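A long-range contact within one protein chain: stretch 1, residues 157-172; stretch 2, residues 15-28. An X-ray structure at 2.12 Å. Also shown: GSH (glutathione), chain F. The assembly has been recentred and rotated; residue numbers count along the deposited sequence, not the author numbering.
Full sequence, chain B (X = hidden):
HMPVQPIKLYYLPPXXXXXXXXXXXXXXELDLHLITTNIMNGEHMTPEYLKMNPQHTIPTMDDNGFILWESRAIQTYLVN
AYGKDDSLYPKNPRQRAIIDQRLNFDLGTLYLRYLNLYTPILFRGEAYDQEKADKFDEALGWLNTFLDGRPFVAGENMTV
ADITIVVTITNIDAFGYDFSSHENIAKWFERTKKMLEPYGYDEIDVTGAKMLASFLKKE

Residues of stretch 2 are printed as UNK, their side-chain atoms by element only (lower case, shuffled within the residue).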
# COMPACT_ATOMS: atom_id res chain seq x y z
N ASN B 157 13.62 -16.32 1.91
CA ASN B 157 13.23 -16.27 3.32
C ASN B 157 11.85 -15.66 3.52
O ASN B 157 11.42 -14.82 2.72
CB ASN B 157 14.28 -15.50 4.13
CG ASN B 157 15.68 -16.07 3.95
OD1 ASN B 157 15.94 -17.23 4.28
ND2 ASN B 157 16.59 -15.25 3.44
N MET B 158 11.16 -16.08 4.57
CA MET B 158 9.85 -15.51 4.93
C MET B 158 10.00 -14.04 5.33
O MET B 158 10.96 -13.67 6.01
CB MET B 158 9.20 -16.31 6.06
CG MET B 158 7.73 -15.97 6.31
SD MET B 158 7.00 -16.81 7.74
CE MET B 158 7.75 -15.92 9.10
N THR B 159 9.06 -13.21 4.89
CA THR B 159 9.06 -11.78 5.20
C THR B 159 7.69 -11.33 5.70
O THR B 159 6.75 -12.13 5.76
CB THR B 159 9.48 -10.92 3.97
OG1 THR B 159 8.56 -11.12 2.90
CG2 THR B 159 10.89 -11.28 3.51
N VAL B 160 7.57 -10.05 6.08
CA VAL B 160 6.28 -9.48 6.47
C VAL B 160 5.24 -9.62 5.36
O VAL B 160 4.04 -9.71 5.64
CB VAL B 160 6.40 -7.99 6.92
CG1 VAL B 160 7.16 -7.88 8.24
CG2 VAL B 160 7.06 -7.12 5.84
N ALA B 161 5.70 -9.65 4.11
CA ALA B 161 4.83 -9.84 2.96
C ALA B 161 4.10 -11.18 3.00
O ALA B 161 2.90 -11.23 2.74
CB ALA B 161 5.61 -9.66 1.66
N ASP B 162 4.82 -12.26 3.33
CA ASP B 162 4.20 -13.58 3.51
C ASP B 162 3.17 -13.58 4.63
O ASP B 162 2.11 -14.21 4.50
CB ASP B 162 5.26 -14.65 3.83
CG ASP B 162 6.29 -14.79 2.74
OD1 ASP B 162 6.00 -15.47 1.73
OD2 ASP B 162 7.39 -14.24 2.90
N ILE B 163 3.48 -12.89 5.72
CA ILE B 163 2.61 -12.86 6.90
C ILE B 163 1.26 -12.19 6.62
O ILE B 163 0.22 -12.73 7.01
CB ILE B 163 3.33 -12.23 8.14
CG1 ILE B 163 4.60 -13.03 8.49
CG2 ILE B 163 2.39 -12.15 9.35
CD1 ILE B 163 5.41 -12.49 9.67
N THR B 164 1.26 -11.05 5.93
CA THR B 164 -0.01 -10.37 5.62
C THR B 164 -0.82 -11.06 4.52
O THR B 164 -2.05 -11.14 4.60
CB THR B 164 0.17 -8.85 5.32
OG1 THR B 164 -1.10 -8.27 4.99
CG2 THR B 164 1.16 -8.61 4.19
N ILE B 165 -0.13 -11.58 3.51
CA ILE B 165 -0.76 -12.32 2.42
C ILE B 165 -1.41 -13.62 2.93
O ILE B 165 -2.52 -13.96 2.53
CB ILE B 165 0.23 -12.58 1.24
CG1 ILE B 165 0.50 -11.26 0.49
CG2 ILE B 165 -0.29 -13.65 0.28
CD1 ILE B 165 1.69 -11.29 -0.47
N VAL B 166 -0.73 -14.31 3.85
CA VAL B 166 -1.23 -15.58 4.39
C VAL B 166 -2.57 -15.44 5.14
O VAL B 166 -3.35 -16.39 5.19
CB VAL B 166 -0.16 -16.34 5.25
CG1 VAL B 166 -0.19 -15.91 6.72
CG2 VAL B 166 -0.34 -17.85 5.13
N VAL B 167 -2.83 -14.26 5.71
CA VAL B 167 -4.11 -13.99 6.36
C VAL B 167 -5.27 -14.18 5.37
O VAL B 167 -6.27 -14.82 5.70
CB VAL B 167 -4.16 -12.57 7.00
CG1 VAL B 167 -5.55 -12.26 7.52
CG2 VAL B 167 -3.14 -12.46 8.13
N THR B 168 -5.10 -13.65 4.17
CA THR B 168 -6.10 -13.73 3.11
C THR B 168 -6.31 -15.17 2.64
O THR B 168 -7.44 -15.60 2.41
CB THR B 168 -5.73 -12.81 1.93
OG1 THR B 168 -5.85 -11.45 2.35
CG2 THR B 168 -6.63 -13.04 0.72
N ILE B 169 -5.21 -15.90 2.51
CA ILE B 169 -5.26 -17.30 2.08
C ILE B 169 -5.90 -18.15 3.18
O ILE B 169 -6.68 -19.06 2.89
CB ILE B 169 -3.85 -17.82 1.66
CG1 ILE B 169 -3.26 -16.93 0.54
CG2 ILE B 169 -3.91 -19.28 1.22
CD1 ILE B 169 -4.15 -16.76 -0.70
N THR B 170 -5.59 -17.83 4.44
CA THR B 170 -6.25 -18.48 5.58
C THR B 170 -7.77 -18.23 5.54
O THR B 170 -8.55 -19.17 5.74
CB THR B 170 -5.66 -18.02 6.94
OG1 THR B 170 -4.26 -18.32 6.97
CG2 THR B 170 -6.35 -18.73 8.10
N ASN B 171 -8.18 -16.99 5.28
CA ASN B 171 -9.60 -16.67 5.21
C ASN B 171 -10.35 -17.44 4.13
O ASN B 171 -11.38 -18.06 4.41
CB ASN B 171 -9.83 -15.16 5.05
CG ASN B 171 -9.59 -14.39 6.33
OD1 ASN B 171 -9.82 -14.89 7.43
ND2 ASN B 171 -9.14 -13.15 6.19
N ILE B 172 -9.83 -17.43 2.91
CA ILE B 172 -10.49 -18.11 1.79
C ILE B 172 -10.54 -19.63 1.99
O ILE B 172 -11.51 -20.28 1.58
CB ILE B 172 -9.93 -17.69 0.40
CG1 ILE B 172 -8.49 -18.20 0.18
CG2 ILE B 172 -10.04 -16.17 0.20
CD1 ILE B 172 -7.99 -18.08 -1.26
N UNK B 15 -10.36 -9.44 12.70
CA UNK B 15 -9.90 -8.45 11.73
C UNK B 15 -8.61 -8.87 11.00
O UNK B 15 -7.58 -9.06 11.64
c UNK B 15 -9.71 -7.10 12.43
o UNK B 15 -8.94 -6.21 11.64
N UNK B 16 -8.68 -9.03 9.66
CA UNK B 16 -7.48 -9.43 8.90
C UNK B 16 -6.22 -8.58 9.13
O UNK B 16 -5.16 -9.15 9.40
c UNK B 16 -9.42 -9.62 7.51
c UNK B 16 -9.87 -8.97 8.79
c UNK B 16 -7.95 -9.38 7.44
N UNK B 17 -6.32 -7.23 9.04
CA UNK B 17 -5.12 -6.43 9.31
C UNK B 17 -4.57 -6.58 10.74
O UNK B 17 -3.36 -6.60 10.92
c UNK B 17 -7.43 -6.37 8.57
c UNK B 17 -5.57 -4.99 9.04
c UNK B 17 -7.05 -5.03 9.11
N UNK B 18 -5.46 -6.69 11.74
CA UNK B 18 -5.03 -6.93 13.12
C UNK B 18 -4.24 -8.24 13.23
O UNK B 18 -3.21 -8.29 13.90
c UNK B 18 -6.22 -6.93 14.08
s UNK B 18 -7.06 -5.33 14.22
N UNK B 19 -4.73 -9.28 12.56
CA UNK B 19 -4.11 -10.60 12.58
C UNK B 19 -2.70 -10.63 11.96
O UNK B 19 -1.82 -11.33 12.46
c UNK B 19 -7.42 -12.44 11.93
n UNK B 19 -7.50 -14.85 9.16
c UNK B 19 -6.22 -12.02 12.77
n UNK B 19 -9.11 -13.37 9.85
c UNK B 19 -5.02 -11.63 11.91
c UNK B 19 -7.90 -13.90 10.00
n UNK B 19 -7.09 -13.49 10.96
N UNK B 20 -2.50 -9.87 10.89
CA UNK B 20 -1.18 -9.73 10.27
C UNK B 20 -0.18 -9.09 11.24
O UNK B 20 0.96 -9.54 11.35
c UNK B 20 -1.27 -8.93 8.98
N UNK B 21 -0.63 -8.05 11.95
CA UNK B 21 0.21 -7.37 12.94
C UNK B 21 0.55 -8.31 14.10
O UNK B 21 1.72 -8.40 14.50
c UNK B 21 0.35 -5.49 14.64
c UNK B 21 -0.60 -5.04 12.37
c UNK B 21 -0.45 -6.08 13.48
N UNK B 22 -0.46 -9.02 14.62
CA UNK B 22 -0.29 -9.89 15.79
C UNK B 22 0.71 -11.02 15.55
O UNK B 22 1.51 -11.34 16.43
c UNK B 22 -2.55 -9.41 16.90
c UNK B 22 -4.33 -10.92 18.40
s UNK B 22 -4.29 -9.90 16.93
c UNK B 22 -1.64 -10.45 16.25
N UNK B 23 0.66 -11.62 14.36
CA UNK B 23 1.61 -12.66 13.99
C UNK B 23 3.02 -12.10 13.75
O UNK B 23 4.00 -12.77 14.05
c UNK B 23 -0.00 -14.43 13.05
c UNK B 23 1.13 -13.45 12.76
c UNK B 23 -1.00 -14.42 10.44
s UNK B 23 -0.37 -15.55 11.68
N UNK B 24 3.11 -10.89 13.20
CA UNK B 24 4.41 -10.24 13.01
C UNK B 24 5.09 -9.99 14.36
O UNK B 24 6.28 -10.24 14.51
c UNK B 24 4.30 -8.92 12.22
o UNK B 24 3.73 -9.18 10.94
c UNK B 24 5.67 -8.27 12.03
N UNK B 25 4.31 -9.52 15.34
CA UNK B 25 4.81 -9.28 16.69
C UNK B 25 5.28 -10.56 17.39
O UNK B 25 6.26 -10.53 18.13
c UNK B 25 3.75 -8.58 17.53
N UNK B 26 4.58 -11.67 17.15
CA UNK B 26 4.98 -12.96 17.72
C UNK B 26 6.32 -13.43 17.17
O UNK B 26 7.19 -13.86 17.93
c UNK B 26 2.86 -14.18 19.80
n UNK B 26 2.34 -17.77 20.37
c UNK B 26 2.07 -16.48 20.22
n UNK B 26 3.05 -15.62 19.98
c UNK B 26 3.89 -14.02 17.50
n UNK B 26 0.81 -16.06 20.33
c UNK B 26 2.64 -13.81 18.34
N UNK B 27 6.48 -13.34 15.85
CA UNK B 27 7.73 -13.74 15.18
C UNK B 27 8.92 -12.91 15.68
O UNK B 27 10.04 -13.42 15.79
c UNK B 27 7.61 -13.67 13.63
c UNK B 27 8.95 -13.93 12.94
c UNK B 27 6.58 -14.67 13.13
N UNK B 28 8.66 -11.65 15.99
CA UNK B 28 9.67 -10.74 16.54
C UNK B 28 9.79 -10.86 18.06
O UNK B 28 10.65 -10.21 18.66
c UNK B 28 8.73 -7.60 14.42
c UNK B 28 9.35 -9.29 16.15
c UNK B 28 9.43 -8.92 14.67
c UNK B 28 10.87 -8.86 14.17
N1 GSH F . -5.73 -0.64 5.30
CA1 GSH F . -6.01 -0.73 6.72
C1 GSH F . -4.94 -1.55 7.38
O11 GSH F . -4.26 -2.37 6.71
O12 GSH F . -4.71 -1.44 8.60
CB1 GSH F . -7.38 -1.37 6.94
CG1 GSH F . -7.98 -0.93 8.28
CD1 GSH F . -9.48 -1.13 8.29
OE1 GSH F . -10.27 -0.75 7.19
N2 GSH F . -10.01 -1.67 9.39
CA2 GSH F . -11.44 -1.82 9.57
C2 GSH F . -11.99 -0.66 10.35
O2 GSH F . -11.18 -0.05 11.32
CB2 GSH F . -11.74 -3.12 10.30
SG2 GSH F . -11.27 -4.59 9.35
N3 GSH F . -13.24 -0.27 10.08
CA3 GSH F . -13.93 0.73 10.88
C3 GSH F . -13.72 2.14 10.37
O31 GSH F . -12.83 2.38 9.52
O32 GSH F . -14.43 3.09 10.79

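Position 15 carries one carbon and then one oxygen, and touches nothing on stretch 1: the short hydroxyl side chain of serine. Ser 15 precedes the helix at its N-cap and points away from stretch 1; Ser 15 OG lies 3.6 Å from SG2 of the glutathione.

At position 16 three carbons close a ring onto the backbone nitrogen, and CB of position 16 lies 3.7 Å from Val 167 CG1; it is proline. Pro 16 lacks an amide hydrogen, which costs nothing in the first turn of a helix, where no preceding turn offers an acceptor. Position 17 repeats the three-carbon ring and is again proline, Pro 17, suited to the first turn for the same reason; it is directed away from stretch 1, with Pro 17 CB 3.7 Å from glutathione O12.

Position 18 has one carbon and one sulfur, out of reach of stretch 1: cysteine. The small thiol of Cys 18 suits a buried site without a partner there.

Position 19 shows three carbons, a nitrogen, and a carbon bearing two more nitrogens; the two terminal nitrogens of position 19 each lie 2.9 Å from Asn 171 OD1. This is arginine, Arg 19, which leaves its helix sideways, yet its end comes nearer to stretch 1. Arg 19 NH1 and Arg 19 NH2 both donate to Asn 171 OD1, so a single carbonyl oxygen, near the guanidinium plane, receives both. Val 167 CG1 covers one face, 3.6 Å from Arg 19 NH2.

Position 20 has a single carbon, 3.9 Å from Thr 164 CA, hence alanine. Ala 20 points toward the other helix. The backbones come close, 4.8 Å between Ala 20 CA and Thr 164 CA, and a methyl group fits the narrow gap.

Position 21 has one carbon carrying two others: valine. Val 21 faces away, its apolar branches suiting a buried site. Position 22 is an unbranched chain of two carbons, sulfur and carbon, a methionine; Met 22 is partly exposed and its end leads away.

Position 23 has the same unbranched pattern, but its terminal carbon lies 3.7 Å from Val 167 CG2 and 4.1 Å from Val 166 CG1: Met 23, whose flexible chain reaches along the neighbouring helix.

At position 24 one carbon carries an oxygen and a carbon, the latter 4.1 Å from Val 160 CG1, as in threonine. Thr 24 OG1 donates to Ala 20 O at 2.8 Å, satisfying the hydroxyl within its own helix.

Position 25, one carbon, is Ala 25. Position 26, with three carbons, a nitrogen and a carbon bearing two nitrogens, is Arg 26, partly exposed as suits its charge; neither reaches stretch 1.

Position 27 has one carbon carrying two, one of them 4.3 Å from Ile 163 CD1: Val 27, whose branched apolar side chain helps enclose Ile 163. Position 28, four carbons forked at the second, is Leu 28, apolar and buried without touching stretch 1.

The contact joins two helices whose axes approach to 8.7 Å at 136°. Ile 163 sits among Ala 20, Met 23, Thr 24 and Val 27; one turn on, Val 167 sits among Pro 16, Arg 19, Ala 20 and Met 23. These two knobs, with the largest covered areas on stretch 1, lead the apolar packing, helped by Met 158 and Val 166, and the paired bonds from Arg 19 to Asn 171 add a polar tie beside it.

Stretch 2 (15-28) SPPCRAVMMTARVL
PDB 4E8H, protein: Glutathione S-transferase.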